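Long-range contact in protein argonaute (PDB 1YVU), which cleaves target RNA complementary to a short single-stranded DNA guide, using divalent metal ions: residues 4-16 with 145-158. Sequence-based numbering, arbitrary orientation.
Sequences EALLNLYRIEYRP and VLKSEEGYFLLHLD
Tyr10 and Leu155 face each other as a hydrogen-bonded pair where strand 9-14 of the N-terminal domain joins strand 153-158 of linker L1 in an antiparallel sheet. Leu155 N gives a nearly straight bond to Tyr10 O (2.7 Å, 174°), and Leu155 O receives Tyr10 N. Two residues to either side, Leu157 N reaches Asn8 O and Ile12 N reaches Phe153 O, so four backbone bonds tie the first domain of the chain to the linker that follows it. Strand 153-158 is also the second arm of a hairpin whose first arm ends in 145-147.

The sheet is densely packed on both faces of its middle. On one, Leu9 lays CB against Leu154 CD1 at 4.0 Å and sets CD2 beside CB of His156. On the other, Ile12 has CG1 anti to its backbone N (chi1 -175°), which brings CD1 to 4.1 Å from Leu155 CB, while its CG2 branch rests on Phe153 CB. Leu155 meets Phe101 of helix 94-107 on this face, and Tyr10 touches Ile287 of helix 280-299 while its hydroxyl bonds to Glu309.

Toward the hairpin turn the contact becomes polar and more exposed. Arg11 passes Leu154 CD2 with its CG and, extended from there to NE, lays its guanidinium over one face of the Tyr152 ring, planes 22° apart, in a cation-pi stack. The salt bridge to Glu150 runs from the guanidinium edge, Arg11 NH2 lying 3.3 Å from Glu150 OE1. A leucine in place of Arg11 would probably leave that ring face without its flat cationic partner and Glu150 without its counter-charge. Within the turn, Ser148 OG accepts hydrogen bonds from the backbone N-H of Gly151, an ST motif, and from that of Tyr152, whose N is 3.0 Å from Ser148 OG.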
# COMPACT_ATOMS: atom_id res chain seq x y z
N GLU A 4 -0.45 -19.59 19.88
CA GLU A 4 0.90 -19.17 19.40
C GLU A 4 0.69 -18.34 18.13
O GLU A 4 1.10 -18.76 17.04
CB GLU A 4 1.76 -20.41 19.10
CG GLU A 4 1.80 -21.48 20.23
CD GLU A 4 2.50 -22.79 19.83
OE1 GLU A 4 3.42 -22.75 18.98
OE2 GLU A 4 2.13 -23.87 20.38
N ALA A 5 -0.01 -17.21 18.28
CA ALA A 5 -0.36 -16.24 17.20
C ALA A 5 -1.38 -16.64 16.11
O ALA A 5 -1.06 -17.39 15.18
CB ALA A 5 0.89 -15.66 16.57
N LEU A 6 -2.59 -16.08 16.22
CA LEU A 6 -3.69 -16.37 15.30
C LEU A 6 -3.77 -15.42 14.12
O LEU A 6 -3.32 -14.29 14.22
CB LEU A 6 -5.03 -16.35 16.04
CG LEU A 6 -5.27 -17.22 17.25
CD1 LEU A 6 -6.75 -17.15 17.59
CD2 LEU A 6 -4.90 -18.61 16.95
N LEU A 7 -4.34 -15.91 13.01
CA LEU A 7 -4.53 -15.14 11.78
C LEU A 7 -5.92 -15.36 11.17
O LEU A 7 -6.48 -16.47 11.30
CB LEU A 7 -3.53 -15.53 10.69
CG LEU A 7 -2.02 -15.29 10.72
CD1 LEU A 7 -1.33 -16.61 10.99
CD2 LEU A 7 -1.51 -14.74 9.42
N ASN A 8 -6.32 -14.38 10.34
CA ASN A 8 -7.58 -14.29 9.56
C ASN A 8 -7.71 -15.41 8.56
O ASN A 8 -8.36 -15.22 7.51
CB ASN A 8 -7.52 -13.07 8.63
CG ASN A 8 -7.53 -11.78 9.32
OD1 ASN A 8 -8.59 -11.21 9.56
ND2 ASN A 8 -6.35 -11.27 9.59
N LEU A 9 -6.99 -16.51 8.76
CA LEU A 9 -7.00 -17.63 7.81
C LEU A 9 -7.71 -18.84 8.33
O LEU A 9 -7.45 -19.27 9.43
CB LEU A 9 -5.57 -17.99 7.42
CG LEU A 9 -4.72 -16.84 6.87
CD1 LEU A 9 -3.26 -17.12 6.98
CD2 LEU A 9 -5.12 -16.54 5.47
N TYR A 10 -8.66 -19.35 7.55
CA TYR A 10 -9.44 -20.51 7.94
C TYR A 10 -9.52 -21.49 6.78
O TYR A 10 -9.91 -21.09 5.67
CB TYR A 10 -10.88 -20.09 8.24
CG TYR A 10 -11.03 -18.99 9.24
CD1 TYR A 10 -11.01 -17.63 8.84
CD2 TYR A 10 -11.13 -19.29 10.61
CE1 TYR A 10 -11.08 -16.59 9.81
CE2 TYR A 10 -11.21 -18.27 11.58
CZ TYR A 10 -11.17 -16.92 11.18
OH TYR A 10 -11.15 -15.94 12.14
N ARG A 11 -9.28 -22.79 7.05
CA ARG A 11 -9.34 -23.85 6.03
C ARG A 11 -10.72 -23.89 5.46
O ARG A 11 -11.68 -23.94 6.19
CB ARG A 11 -8.99 -25.24 6.58
CG ARG A 11 -7.53 -25.40 6.86
CD ARG A 11 -7.06 -26.84 7.08
NE ARG A 11 -5.59 -26.88 7.16
CZ ARG A 11 -4.88 -27.85 7.75
NH1 ARG A 11 -5.48 -28.89 8.31
NH2 ARG A 11 -3.55 -27.75 7.78
N ILE A 12 -10.79 -23.65 4.16
CA ILE A 12 -12.03 -23.67 3.43
C ILE A 12 -12.07 -24.92 2.53
O ILE A 12 -11.04 -25.38 2.03
CB ILE A 12 -12.29 -22.31 2.67
CG1 ILE A 12 -13.65 -22.31 2.00
CG2 ILE A 12 -11.19 -22.00 1.65
CD1 ILE A 12 -14.08 -20.97 1.56
N GLU A 13 -13.25 -25.49 2.40
CA GLU A 13 -13.44 -26.70 1.62
C GLU A 13 -14.77 -26.68 0.87
O GLU A 13 -15.73 -26.07 1.34
CB GLU A 13 -13.37 -27.92 2.54
CG GLU A 13 -11.98 -28.55 2.62
CD GLU A 13 -11.64 -29.12 3.98
OE1 GLU A 13 -12.51 -29.64 4.70
OE2 GLU A 13 -10.45 -29.05 4.34
N TYR A 14 -14.77 -27.29 -0.31
CA TYR A 14 -15.96 -27.40 -1.15
C TYR A 14 -16.15 -28.87 -1.62
O TYR A 14 -15.33 -29.43 -2.36
CB TYR A 14 -15.89 -26.44 -2.35
CG TYR A 14 -17.17 -26.34 -3.15
CD1 TYR A 14 -18.41 -26.15 -2.51
CD2 TYR A 14 -17.15 -26.43 -4.54
CE1 TYR A 14 -19.61 -26.06 -3.24
CE2 TYR A 14 -18.35 -26.34 -5.30
CZ TYR A 14 -19.58 -26.16 -4.64
OH TYR A 14 -20.78 -26.17 -5.35
N ARG A 15 -17.25 -29.48 -1.15
CA ARG A 15 -17.63 -30.86 -1.47
C ARG A 15 -19.15 -30.83 -1.84
O ARG A 15 -19.97 -31.35 -1.08
CB ARG A 15 -17.42 -31.78 -0.24
CG ARG A 15 -16.05 -31.74 0.42
CD ARG A 15 -16.01 -32.68 1.63
NE ARG A 15 -15.08 -32.32 2.72
CZ ARG A 15 -13.76 -32.27 2.63
NH1 ARG A 15 -13.14 -32.51 1.48
NH2 ARG A 15 -13.03 -32.09 3.72
N PRO A 16 -19.52 -30.28 -3.03
CA PRO A 16 -20.94 -30.19 -3.45
C PRO A 16 -21.78 -31.46 -3.58
O PRO A 16 -21.27 -32.56 -3.88
CB PRO A 16 -20.87 -29.40 -4.75
CG PRO A 16 -19.58 -29.79 -5.34
CD PRO A 16 -18.64 -29.88 -4.15
N VAL A 145 -9.30 -16.06 -1.32
CA VAL A 145 -8.91 -17.44 -1.06
C VAL A 145 -7.44 -17.63 -1.39
O VAL A 145 -7.02 -17.41 -2.52
CB VAL A 145 -9.79 -18.46 -1.81
CG1 VAL A 145 -9.21 -19.86 -1.69
CG2 VAL A 145 -11.22 -18.42 -1.24
N LEU A 146 -6.66 -17.97 -0.36
CA LEU A 146 -5.22 -18.22 -0.45
C LEU A 146 -4.96 -19.72 -0.31
O LEU A 146 -5.88 -20.49 -0.11
CB LEU A 146 -4.45 -17.45 0.63
CG LEU A 146 -4.67 -15.95 0.87
CD1 LEU A 146 -3.47 -15.42 1.59
CD2 LEU A 146 -4.89 -15.16 -0.44
N LYS A 147 -3.69 -20.11 -0.42
CA LYS A 147 -3.31 -21.51 -0.38
C LYS A 147 -2.17 -21.62 0.58
O LYS A 147 -1.17 -20.92 0.41
CB LYS A 147 -2.78 -21.94 -1.74
CG LYS A 147 -2.67 -23.41 -2.01
CD LYS A 147 -2.16 -23.65 -3.42
CE LYS A 147 -1.73 -25.09 -3.62
NZ LYS A 147 -1.01 -25.25 -4.91
N SER A 148 -2.28 -22.56 1.52
CA SER A 148 -1.23 -22.77 2.52
C SER A 148 0.04 -23.43 1.94
O SER A 148 0.11 -23.77 0.75
CB SER A 148 -1.76 -23.61 3.69
OG SER A 148 -2.16 -24.92 3.29
N GLU A 149 1.03 -23.59 2.82
CA GLU A 149 2.31 -24.21 2.48
C GLU A 149 2.05 -25.67 2.11
O GLU A 149 2.44 -26.14 1.03
CB GLU A 149 3.24 -24.13 3.71
CG GLU A 149 4.70 -24.51 3.44
CD GLU A 149 5.54 -24.66 4.70
OE1 GLU A 149 4.99 -24.60 5.83
OE2 GLU A 149 6.76 -24.84 4.56
N GLU A 150 1.24 -26.31 2.96
CA GLU A 150 0.86 -27.71 2.86
C GLU A 150 -0.04 -28.02 1.66
O GLU A 150 0.04 -29.13 1.10
CB GLU A 150 0.21 -28.15 4.16
CG GLU A 150 0.87 -27.57 5.41
CD GLU A 150 0.71 -28.46 6.62
OE1 GLU A 150 -0.45 -28.69 7.04
OE2 GLU A 150 1.74 -28.91 7.17
N GLY A 151 -0.87 -27.05 1.26
CA GLY A 151 -1.73 -27.24 0.11
C GLY A 151 -3.23 -27.00 0.25
O GLY A 151 -3.96 -27.12 -0.76
N TYR A 152 -3.69 -26.67 1.47
CA TYR A 152 -5.11 -26.42 1.75
C TYR A 152 -5.44 -24.97 1.41
O TYR A 152 -4.58 -24.09 1.51
CB TYR A 152 -5.46 -26.67 3.23
CG TYR A 152 -4.98 -28.01 3.76
CD1 TYR A 152 -5.82 -29.15 3.77
CD2 TYR A 152 -3.63 -28.18 4.17
CE1 TYR A 152 -5.31 -30.46 4.16
CE2 TYR A 152 -3.12 -29.47 4.55
CZ TYR A 152 -3.95 -30.60 4.54
OH TYR A 152 -3.39 -31.84 4.87
N PHE A 153 -6.67 -24.74 0.96
CA PHE A 153 -7.13 -23.39 0.63
C PHE A 153 -7.57 -22.69 1.90
O PHE A 153 -8.18 -23.30 2.79
CB PHE A 153 -8.27 -23.41 -0.39
CG PHE A 153 -7.85 -23.88 -1.77
CD1 PHE A 153 -8.79 -24.46 -2.64
CD2 PHE A 153 -6.52 -23.74 -2.21
CE1 PHE A 153 -8.42 -24.88 -3.93
CE2 PHE A 153 -6.14 -24.16 -3.50
CZ PHE A 153 -7.09 -24.74 -4.36
N LEU A 154 -7.16 -21.44 2.06
CA LEU A 154 -7.52 -20.67 3.24
C LEU A 154 -8.43 -19.51 2.90
O LEU A 154 -8.21 -18.81 1.90
CB LEU A 154 -6.27 -20.12 3.93
CG LEU A 154 -5.17 -21.14 4.22
CD1 LEU A 154 -3.91 -20.49 4.72
CD2 LEU A 154 -5.72 -22.18 5.19
N LEU A 155 -9.49 -19.32 3.68
CA LEU A 155 -10.31 -18.17 3.42
C LEU A 155 -9.74 -17.10 4.29
O LEU A 155 -9.59 -17.26 5.51
CB LEU A 155 -11.78 -18.38 3.72
CG LEU A 155 -12.65 -17.12 3.49
CD1 LEU A 155 -12.69 -16.69 2.02
CD2 LEU A 155 -14.03 -17.39 3.98
N HIS A 156 -9.20 -16.12 3.59
CA HIS A 156 -8.65 -14.94 4.20
C HIS A 156 -9.87 -14.02 4.27
O HIS A 156 -10.45 -13.65 3.23
CB HIS A 156 -7.57 -14.33 3.31
CG HIS A 156 -7.19 -12.94 3.68
ND1 HIS A 156 -7.52 -12.37 4.90
CD2 HIS A 156 -6.57 -11.96 2.97
CE1 HIS A 156 -7.14 -11.11 4.92
NE2 HIS A 156 -6.56 -10.84 3.76
N LEU A 157 -10.26 -13.71 5.51
CA LEU A 157 -11.41 -12.85 5.76
C LEU A 157 -11.10 -11.71 6.72
O LEU A 157 -10.62 -11.92 7.84
CB LEU A 157 -12.58 -13.69 6.25
CG LEU A 157 -13.92 -13.11 6.71
CD1 LEU A 157 -14.48 -12.05 5.79
CD2 LEU A 157 -14.87 -14.26 6.79
N ASP A 158 -11.42 -10.50 6.28
CA ASP A 158 -11.20 -9.32 7.09
C ASP A 158 -12.42 -8.40 7.06
O ASP A 158 -13.34 -8.59 6.25
CB ASP A 158 -9.96 -8.56 6.58
CG ASP A 158 -9.15 -7.89 7.70
OD1 ASP A 158 -9.73 -7.49 8.74
OD2 ASP A 158 -7.92 -7.78 7.52